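Local coordinates for ABC transporter, substrate binding protein (Polyamine) (PDB 4EUO) that binds gamma-aminobutyrate in a pocket of the periplasmic binding protein kind, probably to hand it to an ABC transporter for uptake, at residues Thr153-Asp161 / Val290-Ala298; Pro129-Trp137 / Ile172-Ser180. All coordinates share one frame; numbering follows the deposited sequence. Where two conformers were deposited one is given.

Contact 1 of 2, residues Thr153-Asp161 / Val290-Ala298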
ATOM      1  N   THR A 153       5.163  21.424  -6.679  1.00 18.13           N
ATOM      2  CA  THR A 153       4.487  20.784  -7.798  1.00 18.38           C
ATOM      3  C   THR A 153       4.885  19.328  -7.868  1.00 21.39           C
ATOM      4  O   THR A 153       5.974  18.951  -7.403  1.00 20.77           O
ATOM      5  CB  THR A 153       4.693  21.548  -9.099  1.00 25.36           C
ATOM      6  OG1 THR A 153       6.074  21.509  -9.416  1.00 26.11           O
ATOM      7  CG2 THR A 153       4.197  22.985  -9.014  1.00 24.42           C
ATOM      8  N   ALA A 154       4.018  18.514  -8.432  1.00 20.34           N
ATOM      9  CA  ALA A 154       4.206  17.076  -8.510  1.00 21.86           C
ATOM     10  C   ALA A 154       5.569  16.688  -9.042  1.00 27.68           C
ATOM     11  O   ALA A 154       6.270  15.911  -8.400  1.00 30.93           O
ATOM     12  CB  ALA A 154       3.114  16.455  -9.349  1.00 23.61           C
ATOM     13  N   ASP A 155       6.003  17.308 -10.144  1.00 20.34           N
ATOM     14  CA  ASP A 155       7.278  16.948 -10.737  1.00 20.14           C
ATOM     15  C   ASP A 155       8.514  17.421 -10.001  1.00 22.01           C
ATOM     16  O   ASP A 155       9.610  17.029 -10.397  1.00 20.81           O
ATOM     17  CB  ASP A 155       7.332  17.305 -12.243  1.00 23.29           C
ATOM     18  CG  ASP A 155       6.820  18.671 -12.651  1.00 42.51           C
ATOM     19  OD1 ASP A 155       6.460  18.835 -13.844  1.00 46.91           O
ATOM     20  OD2 ASP A 155       6.734  19.567 -11.774  1.00 44.94           O
ATOM     21  N   LYS A 156       8.359  18.194  -8.915  1.00 17.99           N
ATOM     22  CA  LYS A 156       9.508  18.729  -8.180  1.00 16.93           C
ATOM     23  C   LYS A 156       9.604  18.195  -6.739  1.00 15.69           C
ATOM     24  O   LYS A 156      10.315  18.769  -5.923  1.00 15.25           O
ATOM     25  CB  LYS A 156       9.460  20.271  -8.151  1.00 19.88           C
ATOM     26  CG  LYS A 156       9.422  20.917  -9.546  1.00 36.21           C
ATOM     27  CD  LYS A 156      10.768  21.506  -9.965  1.00 54.07           C
ATOM     28  CE  LYS A 156      10.936  22.950  -9.545  1.00 68.24           C
ATOM     29  NZ  LYS A 156      12.287  23.468  -9.890  1.00 78.12           N
ATOM     30  N   LEU A 157       8.951  17.074  -6.440  1.00 13.06           N
ATOM     31  CA  LEU A 157       8.981  16.547  -5.081  1.00 12.03           C
ATOM     32  C   LEU A 157      10.327  16.005  -4.659  1.00 12.60           C
ATOM     33  O   LEU A 157      10.681  16.134  -3.497  1.00 12.42           O
ATOM     34  CB  LEU A 157       7.955  15.417  -4.925  1.00 11.80           C
ATOM     35  CG  LEU A 157       6.516  15.900  -4.827  1.00 13.08           C
ATOM     36  CD1 LEU A 157       5.574  14.728  -5.021  1.00 13.01           C
ATOM     37  CD2 LEU A 157       6.233  16.577  -3.459  1.00 12.36           C
ATOM     38  N   TYR A 158      11.053  15.364  -5.588  1.00 11.84           N
ATOM     39  CA  TYR A 158      12.295  14.686  -5.251  1.00 11.94           C
ATOM     40  C   TYR A 158      13.542  15.427  -5.714  1.00 13.14           C
ATOM     41  O   TYR A 158      13.547  15.950  -6.831  1.00 13.97           O
ATOM     42  CB  TYR A 158      12.305  13.256  -5.791  1.00 11.89           C
ATOM     43  CG  TYR A 158      11.137  12.444  -5.289  1.00 10.59           C
ATOM     44  CD1 TYR A 158      11.156  11.882  -4.024  1.00 11.65           C
ATOM     45  CD2 TYR A 158       9.982  12.301  -6.053  1.00 11.22           C
ATOM     46  CE1 TYR A 158      10.058  11.196  -3.518  1.00 10.10           C
ATOM     47  CE2 TYR A 158       8.853  11.654  -5.541  1.00 10.62           C
ATOM     48  CZ  TYR A 158       8.907  11.096  -4.275  1.00 10.91           C
ATOM     49  OH  TYR A 158       7.825  10.395  -3.800  1.00 10.89           O
ATOM     50  N   PRO A 159      14.603  15.488  -4.894  1.00 11.85           N
ATOM     51  CA  PRO A 159      14.724  14.910  -3.545  1.00 11.64           C
ATOM     52  C   PRO A 159      13.833  15.609  -2.540  1.00 12.87           C
ATOM     53  O   PRO A 159      13.589  16.801  -2.641  1.00 12.29           O
ATOM     54  CB  PRO A 159      16.213  15.077  -3.215  1.00 13.36           C
ATOM     55  CG  PRO A 159      16.623  16.302  -3.990  1.00 17.26           C
ATOM     56  CD  PRO A 159      15.824  16.237  -5.277  1.00 12.62           C
ATOM     57  N   LEU A 160      13.346  14.867  -1.568  1.00 11.90           N
ATOM     58  CA  LEU A 160      12.409  15.427  -0.617  1.00 11.45           C
ATOM     59  C   LEU A 160      13.001  16.521   0.243  1.00 12.46           C
ATOM     60  O   LEU A 160      14.101  16.356   0.756  1.00 14.58           O
ATOM     61  CB  LEU A 160      11.888  14.328   0.304  1.00 11.52           C
ATOM     62  CG  LEU A 160      11.074  13.226  -0.365  1.00 11.94           C
ATOM     63  CD1 LEU A 160      10.869  12.093   0.628  1.00 12.37           C
ATOM     64  CD2 LEU A 160       9.749  13.744  -0.958  1.00 12.40           C
ATOM     65  N   ASP A 161      12.243  17.609   0.454  1.00 11.72           N
ATOM     66  CA  ASP A 161      12.638  18.642   1.397  1.00 11.38           C
ATOM     67  C   ASP A 161      11.959  18.278   2.733  1.00 12.57           C
ATOM     68  O   ASP A 161      10.811  18.669   3.013  1.00 12.51           O
ATOM     69  CB  ASP A 161      12.228  20.013   0.890  1.00 12.92           C
ATOM     70  CG  ASP A 161      12.742  21.156   1.728  1.00 15.90           C
ATOM     71  OD1 ASP A 161      13.074  20.916   2.912  1.00 14.81           O
ATOM     72  OD2 ASP A 161      12.658  22.314   1.252  1.00 17.08           O
ATOM     73  N   VAL A 290      -0.085  12.086  -8.648  1.00 10.37           N
ATOM     74  CA  VAL A 290       1.335  12.217  -8.276  1.00  9.90           C
ATOM     75  C   VAL A 290       1.878  10.804  -8.094  1.00 11.33           C
ATOM     76  O   VAL A 290       1.211   9.970  -7.483  1.00 12.34           O
ATOM     77  CB  VAL A 290       1.420  13.041  -6.970  1.00 12.79           C
ATOM     78  CG1 VAL A 290       2.854  13.112  -6.448  1.00 13.84           C
ATOM     79  CG2 VAL A 290       0.866  14.453  -7.176  1.00 13.42           C
ATOM     80  N   ASN A 291       3.070  10.504  -8.587  1.00 11.59           N
ATOM     81  CA  ASN A 291       3.616   9.178  -8.444  1.00 11.02           C
ATOM     82  C   ASN A 291       4.706   9.188  -7.401  1.00 11.67           C
ATOM     83  O   ASN A 291       5.732   9.828  -7.608  1.00 12.18           O
ATOM     84  CB  ASN A 291       4.150   8.704  -9.806  1.00 12.51           C
ATOM     85  CG  ASN A 291       3.088   8.781 -10.880  1.00 23.79           C
ATOM     86  OD1 ASN A 291       3.238   9.497 -11.879  1.00 27.25           O
ATOM     87  ND2 ASN A 291       1.976   8.095 -10.695  1.00 16.00           N
ATOM     88  N   ALA A 292       4.512   8.512  -6.267  1.00  9.85           N
ATOM     89  CA  ALA A 292       5.578   8.437  -5.290  1.00  9.71           C
ATOM     90  C   ALA A 292       6.728   7.634  -5.858  1.00 11.33           C
ATOM     91  O   ALA A 292       6.533   6.700  -6.657  1.00 11.91           O
ATOM     92  CB  ALA A 292       5.087   7.825  -3.977  1.00 10.81           C
ATOM     93  N   ASP A 293       7.935   8.002  -5.445  1.00  9.97           N
ATOM     94  CA  ASP A 293       9.134   7.334  -5.972  1.00  9.81           C
ATOM     95  C   ASP A 293       9.655   6.366  -4.929  1.00 11.50           C
ATOM     96  O   ASP A 293      10.333   6.745  -3.962  1.00 10.50           O
ATOM     97  CB  ASP A 293      10.195   8.376  -6.331  1.00 11.42           C
ATOM     98  CG  ASP A 293      11.400   7.791  -7.036  1.00 13.17           C
ATOM     99  OD1 ASP A 293      11.632   6.574  -6.913  1.00 11.69           O
ATOM    100  OD2 ASP A 293      12.071   8.552  -7.765  1.00 14.90           O
ATOM    101  N   MET A 294       9.282   5.114  -5.100  1.00 10.17           N
ATOM    102  CA  MET A 294       9.681   4.096  -4.127  1.00  9.77           C
ATOM    103  C   MET A 294      11.131   3.745  -4.200  1.00 11.65           C
ATOM    104  O   MET A 294      11.688   3.300  -3.197  1.00 11.01           O
ATOM    105  CB  MET A 294       8.825   2.846  -4.266  1.00 11.81           C
ATOM    106  CG  MET A 294       7.318   3.123  -4.014  1.00 13.03           C
ATOM    107  SD  MET A 294       6.387   1.599  -3.944  1.00 11.91           S
ATOM    108  CE  MET A 294       6.611   0.932  -5.569  1.00 13.00           C
ATOM    109  N   ASN A 295      11.771   3.966  -5.365  1.00 10.65           N
ATOM    110  CA  ASN A 295      13.203   3.704  -5.469  1.00 11.40           C
ATOM    111  C   ASN A 295      13.989   4.772  -4.702  1.00 12.46           C
ATOM    112  O   ASN A 295      14.952   4.459  -3.999  1.00 12.53           O
ATOM    113  CB  ASN A 295      13.603   3.646  -6.923  1.00 14.85           C
ATOM    114  CG  ASN A 295      13.088   2.395  -7.583  1.00 35.89           C
ATOM    115  OD1 ASN A 295      12.561   2.428  -8.700  1.00 42.55           O
ATOM    116  ND2 ASN A 295      13.195   1.266  -6.885  1.00 23.99           N
ATOM    117  N   TYR A 296      13.533   6.012  -4.764  1.00 10.69           N
ATOM    118  CA  TYR A 296      14.149   7.078  -3.991  1.00 10.40           C
ATOM    119  C   TYR A 296      14.047   6.752  -2.505  1.00 11.54           C
ATOM    120  O   TYR A 296      15.033   6.832  -1.764  1.00 11.01           O
ATOM    121  CB  TYR A 296      13.446   8.422  -4.260  1.00 10.44           C
ATOM    122  CG  TYR A 296      13.996   9.531  -3.408  1.00 10.39           C
ATOM    123  CD1 TYR A 296      15.104  10.264  -3.818  1.00 11.63           C
ATOM    124  CD2 TYR A 296      13.399   9.865  -2.188  1.00 11.08           C
ATOM    125  CE1 TYR A 296      15.628  11.271  -3.024  1.00 11.53           C
ATOM    126  CE2 TYR A 296      13.917  10.863  -1.386  1.00 11.28           C
ATOM    127  CZ  TYR A 296      15.027  11.569  -1.811  1.00 12.81           C
ATOM    128  OH  TYR A 296      15.538  12.529  -1.000  1.00 13.70           O
ATOM    129  N   TRP A 297      12.852   6.345  -2.057  1.00  9.87           N
ATOM    130  CA  TRP A 297      12.670   5.966  -0.673  1.00 10.07           C
ATOM    131  C   TRP A 297      13.538   4.751  -0.317  1.00 10.36           C
ATOM    132  O   TRP A 297      14.166   4.753   0.756  1.00 11.08           O
ATOM    133  CB  TRP A 297      11.188   5.676  -0.389  1.00  9.02           C
ATOM    134  CG  TRP A 297      10.419   6.902  -0.004  1.00  9.10           C
ATOM    135  CD1 TRP A 297       9.908   7.862  -0.834  1.00 10.25           C
ATOM    136  CD2 TRP A 297      10.048   7.269   1.321  1.00  8.68           C
ATOM    137  NE1 TRP A 297       9.216   8.802  -0.098  1.00  8.81           N
ATOM    138  CE2 TRP A 297       9.276   8.454   1.231  1.00  8.50           C
ATOM    139  CE3 TRP A 297      10.204   6.659   2.568  1.00  9.66           C
ATOM    140  CZ2 TRP A 297       8.697   9.052   2.351  1.00  9.14           C
ATOM    141  CZ3 TRP A 297       9.620   7.239   3.676  1.00  9.08           C
ATOM    142  CH2 TRP A 297       8.882   8.423   3.566  1.00  9.50           C
ATOM    143  N   ALA A 298      13.628   3.745  -1.192  1.00  9.49           N
ATOM    144  CA  ALA A 298      14.441   2.559  -0.884  1.00 10.68           C
ATOM    145  C   ALA A 298      15.904   2.978  -0.654  1.00 12.43           C
ATOM    146  O   ALA A 298      16.534   2.481   0.275  1.00 12.78           O
ATOM    147  CB  ALA A 298      14.385   1.596  -2.047  1.00 12.04           C
TER

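Contact 2 of 2, residues Pro129-Trp137 / Ile172-Ser180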
ATOM      1  N   PRO A 129     -12.332  22.074   9.872  1.00 15.12           N
ATOM      2  CA  PRO A 129     -11.920  21.807  11.254  1.00 14.33           C
ATOM      3  C   PRO A 129     -11.940  20.355  11.688  1.00 15.47           C
ATOM      4  O   PRO A 129     -12.628  19.541  11.090  1.00 15.83           O
ATOM      5  CB  PRO A 129     -12.900  22.655  12.101  1.00 15.62           C
ATOM      6  CG  PRO A 129     -14.040  22.912  11.237  1.00 21.11           C
ATOM      7  CD  PRO A 129     -13.562  22.909   9.816  1.00 16.81           C
ATOM      8  N   GLY A 130     -11.198  20.083  12.756  1.00 14.98           N
ATOM      9  CA  GLY A 130     -11.253  18.804  13.431  1.00 14.29           C
ATOM     10  C   GLY A 130     -10.090  17.878  13.184  1.00 14.59           C
ATOM     11  O   GLY A 130      -9.038  18.288  12.689  1.00 13.98           O
ATOM     12  N   LYS A 131     -10.293  16.627  13.568  1.00 13.46           N
ATOM     13  CA  LYS A 131      -9.220  15.650  13.429  0.50 12.54           C
ATOM     14  C   LYS A 131      -9.131  15.108  12.021  1.00 14.06           C
ATOM     15  O   LYS A 131     -10.129  14.983  11.331  1.00 13.19           O
ATOM     16  CB  LYS A 131      -9.323  14.506  14.455  0.50 12.79           C
ATOM     17  CG  LYS A 131      -9.315  14.928  15.933  0.50 13.30           C
ATOM     18  CD  LYS A 131      -8.070  15.724  16.350  0.50 15.59           C
ATOM     19  CE  LYS A 131      -8.071  16.085  17.823  0.50 16.38           C
ATOM     20  NZ  LYS A 131      -9.289  16.853  18.211  0.50 24.70           N
ATOM     21  N   ARG A 132      -7.904  14.837  11.599  1.00 11.35           N
ATOM     22  CA  ARG A 132      -7.624  14.255  10.291  1.00 10.83           C
ATOM     23  C   ARG A 132      -6.660  13.121  10.518  1.00 11.01           C
ATOM     24  O   ARG A 132      -5.892  13.149  11.474  1.00 11.21           O
ATOM     25  CB  ARG A 132      -7.081  15.271   9.274  1.00 11.41           C
ATOM     26  CG  ARG A 132      -5.936  16.133   9.785  1.00 11.16           C
ATOM     27  CD  ARG A 132      -6.448  17.507  10.266  1.00 12.37           C
ATOM     28  NE  ARG A 132      -6.840  18.345   9.126  1.00 11.48           N
ATOM     29  CZ  ARG A 132      -7.888  19.171   9.094  1.00 13.44           C
ATOM     30  NH1 ARG A 132      -8.695  19.288  10.160  1.00 14.31           N
ATOM     31  NH2 ARG A 132      -8.127  19.907   8.012  1.00 12.92           N
ATOM     32  N   THR A 133      -6.698  12.126   9.629  1.00  9.70           N
ATOM     33  CA  THR A 133      -5.867  10.933   9.836  1.00  9.01           C
ATOM     34  C   THR A 133      -4.857  10.698   8.731  1.00 10.28           C
ATOM     35  O   THR A 133      -5.121  10.926   7.539  1.00 10.00           O
ATOM     36  CB  THR A 133      -6.779   9.713  10.131  1.00  9.98           C
ATOM     37  OG1 THR A 133      -5.951   8.610  10.487  1.00  9.83           O
ATOM     38  CG2 THR A 133      -7.642   9.280   8.975  1.00 10.67           C
ATOM     39  N   PHE A 134      -3.688  10.245   9.151  1.00  8.56           N
ATOM     40  CA  PHE A 134      -2.553   9.956   8.264  1.00  7.67           C
ATOM     41  C   PHE A 134      -1.894   8.685   8.747  1.00  9.26           C
ATOM     42  O   PHE A 134      -1.972   8.353   9.949  1.00  9.13           O
ATOM     43  CB  PHE A 134      -1.520  11.080   8.349  1.00  9.63           C
ATOM     44  CG  PHE A 134      -1.974  12.368   7.714  1.00  9.99           C
ATOM     45  CD1 PHE A 134      -1.882  12.561   6.336  1.00 10.75           C
ATOM     46  CD2 PHE A 134      -2.473  13.403   8.491  1.00 11.23           C
ATOM     47  CE1 PHE A 134      -2.277  13.770   5.749  1.00 11.69           C
ATOM     48  CE2 PHE A 134      -2.928  14.587   7.890  1.00 12.14           C
ATOM     49  CZ  PHE A 134      -2.798  14.775   6.535  1.00 11.30           C
ATOM     50  N   TYR A 135      -1.156   8.040   7.835  1.00  7.82           N
ATOM     51  CA  TYR A 135      -0.439   6.796   8.130  1.00  7.64           C
ATOM     52  C   TYR A 135       0.664   7.037   9.134  1.00  9.22           C
ATOM     53  O   TYR A 135       1.484   7.950   8.990  1.00  9.10           O
ATOM     54  CB  TYR A 135       0.116   6.278   6.815  1.00  8.74           C
ATOM     55  CG  TYR A 135       0.741   4.906   6.791  1.00  9.22           C
ATOM     56  CD1 TYR A 135       0.227   3.869   7.561  1.00  9.70           C
ATOM     57  CD2 TYR A 135       1.740   4.604   5.869  1.00  9.82           C
ATOM     58  CE1 TYR A 135       0.728   2.575   7.448  1.00  9.26           C
ATOM     59  CE2 TYR A 135       2.230   3.310   5.734  1.00  9.92           C
ATOM     60  CZ  TYR A 135       1.693   2.303   6.502  1.00  9.13           C
ATOM     61  OH  TYR A 135       2.167   1.025   6.354  1.00 11.37           O
ATOM     62  N   LYS A 136       0.717   6.161  10.143  1.00  8.95           N
ATOM     63  CA  LYS A 136       1.672   6.318  11.213  1.00  8.32           C
ATOM     64  C   LYS A 136       3.112   6.044  10.852  1.00 10.51           C
ATOM     65  O   LYS A 136       4.038   6.677  11.411  1.00 10.51           O
ATOM     66  CB  LYS A 136       1.258   5.354  12.347  1.00  9.66           C
ATOM     67  CG  LYS A 136       2.045   5.530  13.650  1.00 12.66           C
ATOM     68  CD  LYS A 136       1.400   4.665  14.738  1.00 15.56           C
ATOM     69  CE  LYS A 136       2.200   4.604  16.019  1.00 18.17           C
ATOM     70  NZ  LYS A 136       2.380   5.955  16.614  1.00 18.24           N
ATOM     71  N   TRP A 137       3.333   5.050   9.997  1.00  9.35           N
ATOM     72  CA  TRP A 137       4.664   4.496   9.770  1.00  9.62           C
ATOM     73  C   TRP A 137       5.426   5.174   8.673  1.00  9.38           C
ATOM     74  O   TRP A 137       4.837   5.683   7.713  1.00 10.55           O
ATOM     75  CB  TRP A 137       4.564   2.977   9.514  1.00 10.12           C
ATOM     76  CG  TRP A 137       3.761   2.243  10.551  1.00 10.91           C
ATOM     77  CD1 TRP A 137       2.585   1.579  10.361  1.00 13.19           C
ATOM     78  CD2 TRP A 137       4.052   2.155  11.951  1.00 11.52           C
ATOM     79  NE1 TRP A 137       2.131   1.067  11.554  1.00 14.01           N
ATOM     80  CE2 TRP A 137       3.001   1.424  12.551  1.00 14.88           C
ATOM     81  CE3 TRP A 137       5.101   2.620  12.754  1.00 14.37           C
ATOM     82  CZ2 TRP A 137       2.968   1.143  13.927  1.00 15.21           C
ATOM     83  CZ3 TRP A 137       5.060   2.358  14.126  1.00 16.56           C
ATOM     84  CH2 TRP A 137       4.004   1.621  14.690  1.00 16.98           C
ATOM     85  N   ILE A 172      -0.493  21.288  11.656  1.00 13.64           N
ATOM     86  CA  ILE A 172      -1.713  20.542  11.950  1.00 13.15           C
ATOM     87  C   ILE A 172      -1.454  19.378  12.886  1.00 14.18           C
ATOM     88  O   ILE A 172      -2.385  18.611  13.130  1.00 14.06           O
ATOM     89  CB  ILE A 172      -2.378  20.016  10.642  1.00 14.47           C
ATOM     90  CG1 ILE A 172      -1.490  18.969   9.923  1.00 14.03           C
ATOM     91  CG2 ILE A 172      -2.736  21.176   9.706  1.00 15.43           C
ATOM     92  CD1 ILE A 172      -2.274  18.068   8.946  1.00 14.11           C
ATOM     93  N   LYS A 173      -0.224  19.248  13.411  1.00 13.33           N
ATOM     94  CA  LYS A 173       0.191  18.088  14.191  1.00 13.32           C
ATOM     95  C   LYS A 173      -0.767  17.706  15.306  1.00 15.53           C
ATOM     96  O   LYS A 173      -1.075  16.527  15.462  1.00 14.39           O
ATOM     97  CB  LYS A 173       1.615  18.271  14.722  1.00 15.14           C
ATOM     98  CG  LYS A 173       2.281  16.958  15.113  1.00 15.54           C
ATOM     99  CD  LYS A 173       3.671  17.223  15.631  1.00 16.82           C
ATOM    100  CE  LYS A 173       4.419  15.947  15.888  1.00 19.11           C
ATOM    101  NZ  LYS A 173       5.701  16.257  16.592  1.00 24.96           N
ATOM    102  N   SER A 174      -1.258  18.693  16.082  1.00 15.05           N
ATOM    103  CA  SER A 174      -2.151  18.367  17.205  1.00 15.60           C
ATOM    104  C   SER A 174      -3.514  17.881  16.756  1.00 15.93           C
ATOM    105  O   SER A 174      -4.290  17.372  17.567  1.00 16.97           O
ATOM    106  CB  SER A 174      -2.292  19.538  18.172  1.00 19.36           C
ATOM    107  OG  SER A 174      -3.060  20.572  17.591  1.00 24.60           O
ATOM    108  N   ASP A 175      -3.829  18.026  15.455  1.00 13.51           N
ATOM    109  CA  ASP A 175      -5.106  17.573  14.922  1.00 13.15           C
ATOM    110  C   ASP A 175      -5.011  16.256  14.146  1.00 12.19           C
ATOM    111  O   ASP A 175      -5.998  15.810  13.562  1.00 13.74           O
ATOM    112  CB  ASP A 175      -5.830  18.670  14.133  1.00 15.06           C
ATOM    113  CG  ASP A 175      -6.559  19.644  15.077  1.00 25.90           C
ATOM    114  OD1 ASP A 175      -7.139  19.177  16.104  1.00 25.64           O
ATOM    115  OD2 ASP A 175      -6.549  20.850  14.799  1.00 29.81           O
ATOM    116  N   ILE A 176      -3.843  15.611  14.228  1.00 11.73           N
ATOM    117  CA  ILE A 176      -3.672  14.319  13.558  1.00 10.73           C
ATOM    118  C   ILE A 176      -4.000  13.156  14.517  1.00 12.22           C
ATOM    119  O   ILE A 176      -3.494  13.113  15.664  1.00 11.71           O
ATOM    120  CB  ILE A 176      -2.225  14.163  13.014  1.00 11.90           C
ATOM    121  CG1 ILE A 176      -1.935  15.231  11.938  1.00 12.56           C
ATOM    122  CG2 ILE A 176      -2.019  12.709  12.466  1.00 11.91           C
ATOM    123  CD1 ILE A 176      -0.517  15.242  11.427  1.00 12.68           C
ATOM    124  N   ILE A 177      -4.757  12.185  14.029  1.00 11.22           N
ATOM    125  CA  ILE A 177      -4.899  10.900  14.690  1.00  9.88           C
ATOM    126  C   ILE A 177      -4.251   9.927  13.667  1.00 11.80           C
ATOM    127  O   ILE A 177      -4.679   9.883  12.494  1.00 11.19           O
ATOM    128  CB  ILE A 177      -6.350  10.491  14.981  1.00 11.81           C
ATOM    129  CG1 ILE A 177      -7.000  11.474  15.966  1.00 12.28           C
ATOM    130  CG2 ILE A 177      -6.377   9.040  15.557  1.00 12.28           C
ATOM    131  CD1 ILE A 177      -8.432  11.180  16.266  1.00 12.68           C
ATOM    132  N   TRP A 178      -3.244   9.185  14.079  1.00 10.54           N
ATOM    133  CA  TRP A 178      -2.520   8.318  13.164  1.00  9.78           C
ATOM    134  C   TRP A 178      -3.209   6.992  12.970  1.00 11.00           C
ATOM    135  O   TRP A 178      -3.817   6.481  13.913  1.00 11.53           O
ATOM    136  CB  TRP A 178      -1.110   8.068  13.719  1.00 10.46           C
ATOM    137  CG  TRP A 178      -0.351   9.331  13.961  1.00 10.10           C
ATOM    138  CD1 TRP A 178      -0.188   9.981  15.165  1.00 12.45           C
ATOM    139  CD2 TRP A 178       0.370  10.087  12.991  1.00  9.66           C
ATOM    140  NE1 TRP A 178       0.588  11.102  14.989  1.00 12.22           N
ATOM    141  CE2 TRP A 178       0.935  11.199  13.656  1.00 11.59           C
ATOM    142  CE3 TRP A 178       0.572   9.952  11.595  1.00 10.37           C
ATOM    143  CZ2 TRP A 178       1.706  12.155  12.984  1.00 11.84           C
ATOM    144  CZ3 TRP A 178       1.341  10.894  10.941  1.00 11.30           C
ATOM    145  CH2 TRP A 178       1.892  11.985  11.630  1.00 12.26           C
ATOM    146  N   TRP A 179      -3.138   6.441  11.739  1.00  9.58           N
ATOM    147  CA  TRP A 179      -3.634   5.076  11.510  1.00  9.06           C
ATOM    148  C   TRP A 179      -2.439   4.158  11.344  1.00  9.26           C
ATOM    149  O   TRP A 179      -1.517   4.414  10.558  1.00  9.41           O
ATOM    150  CB  TRP A 179      -4.661   4.936  10.353  1.00  8.59           C
ATOM    151  CG  TRP A 179      -4.286   5.467   8.996  1.00  8.43           C
ATOM    152  CD1 TRP A 179      -4.560   6.708   8.506  1.00 10.21           C
ATOM    153  CD2 TRP A 179      -3.684   4.735   7.922  1.00  7.97           C
ATOM    154  NE1 TRP A 179      -4.161   6.806   7.193  1.00  9.59           N
ATOM    155  CE2 TRP A 179      -3.603   5.612   6.814  1.00  9.59           C
ATOM    156  CE3 TRP A 179      -3.228   3.419   7.776  1.00  8.66           C
ATOM    157  CZ2 TRP A 179      -3.117   5.207   5.571  1.00  9.00           C
ATOM    158  CZ3 TRP A 179      -2.756   3.016   6.538  1.00  8.88           C
ATOM    159  CH2 TRP A 179      -2.669   3.914   5.464  1.00  9.17           C
ATOM    160  N   SER A 180      -2.462   3.060  12.133  1.00  9.30           N
ATOM    161  CA  SER A 180      -1.376   2.073  12.109  1.00 10.05           C
ATOM    162  C   SER A 180      -1.551   1.035  11.034  1.00 10.17           C
ATOM    163  O   SER A 180      -0.586   0.350  10.693  1.00 12.31           O
ATOM    164  CB  SER A 180      -1.309   1.347  13.444  1.00 12.63           C
ATOM    165  OG  SER A 180      -0.928   2.267  14.449  1.00 17.92           O
TER
HETATM  166  O   HOH W   1      -9.454  21.934  14.120  1.00 37.30           O
HETATM  167  O   HOH W   2       0.712  -0.886   8.650  1.00 31.97           O

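Contact 1 of 2, residues Thr153-Asp161 / Val290-Ala298
Tyr-158 is the large knob of segment 153-161, lodged where strand 289-291 gives way to helix 294-299. Its CG stands anti to the carbonyl carbon (chi1 -57°), which lays the ring along the turn Ala-292 to Asp-293. CB of Asp-293 sits over one face, 3.7 Å from the centroid of the Tyr-158 ring in a CH-pi contact. OH of Tyr-158 ends 2.9 Å from the backbone N of Asp-293 and accepts a nearly straight bond (163°). The same hydroxyl is bonded to OE2 of Glu-144, which also takes NE1 of Trp-297, so one carboxylate oxygen of helix 142-149 ties the two rings together. Asp-293 also N-caps helix 294-299: its OD1 accepts from N of Tyr-296, which reaches it from above the carboxylate plane. The loop between helices 142-149 and 162-170 is thereby packed against the start of a C-terminal helix in this solute-binding fold. Tyr-296 meets CD1 of Tyr-158 over a face, the ring planes at 54°, an oblique pair, and reaches on to the bend made by Pro-159, whose peptide bond is cis, and Leu-160. There OH of Tyr-296 accepts from N of Leu-160 at 3.3 Å, a longer, more bent bond. CD1 of Leu-160 meets the indole of Trp-297 obliquely, nearest NE1. At the strand end, CG2 of Val-290 touches CB of Ala-154, while CG1 presses tightly on CD1 of Leu-157 at 3.5 Å.

Contact 2 of 2, residues Pro129-Trp137 / Ile172-Ser180
Arg-132 N donates to Asp-175 O and Arg-132 O accepts from Ile-177 N, so Arg-132 pairs with Ile-176 in parallel; Phe-134 O and Lys-136 N take the N and O of Trp-179, which sets Tyr-135 against it. Between these, OG1 of Thr-133 donates to Ile-177 O at 2.7 Å. Beyond the strands, NE1 of Trp-137 bonds in the carbonyl plane to a lone pair of Ser-180 O, 2.9 Å away. At the other end NZ of Lys-131 makes a long salt bridge of 3.8 Å to OD1 of Asp-175. Among the rings, Tyr-135 and the six-membered ring of Trp-179 form an offset stack, centroids 4.5 Å apart and planes at 28°; a chi1 of 54° folds the indole back over the neighbouring strand, with CA of Tyr-135 over its five-membered ring in a CH-pi contact. On the side of the sheet that carries Phe-134 and Trp-178, CD1 of Ile-172 and CG1 of Ile-176 meet the Phe-134 ring obliquely, at CE2 and CD2. Tyr-135 OH bonds to Glu-60 of the ligand pocket, and both stacked rings meet pocket residue Trp-200 edge-to-face, so the Tyr-135/Trp-179 end probably backs the GABA site of this periplasmic binding protein as a second shell.

From the N terminus, the first segment reached is 129-137, with strand 132-135, the earlier half of contact 2; the chain then runs through helix 142-149 to segment 153-161. Helix 162-170 leads on to strand 176-179, and contact 2 closes there, over a connection half helical and without strand. Contact 1 closes only after a much longer excursion, when the chain returns at 290-298. Since 153-161 lies inside the loop of contact 2 and its partner outside, the two cross rather than nest. They do not touch (nearest atoms about 6 Å apart), yet both reach the same mixed sheet: contact 2 through strand 132-135 beside 196-200, contact 1 through strand 289-291 beside 215-229.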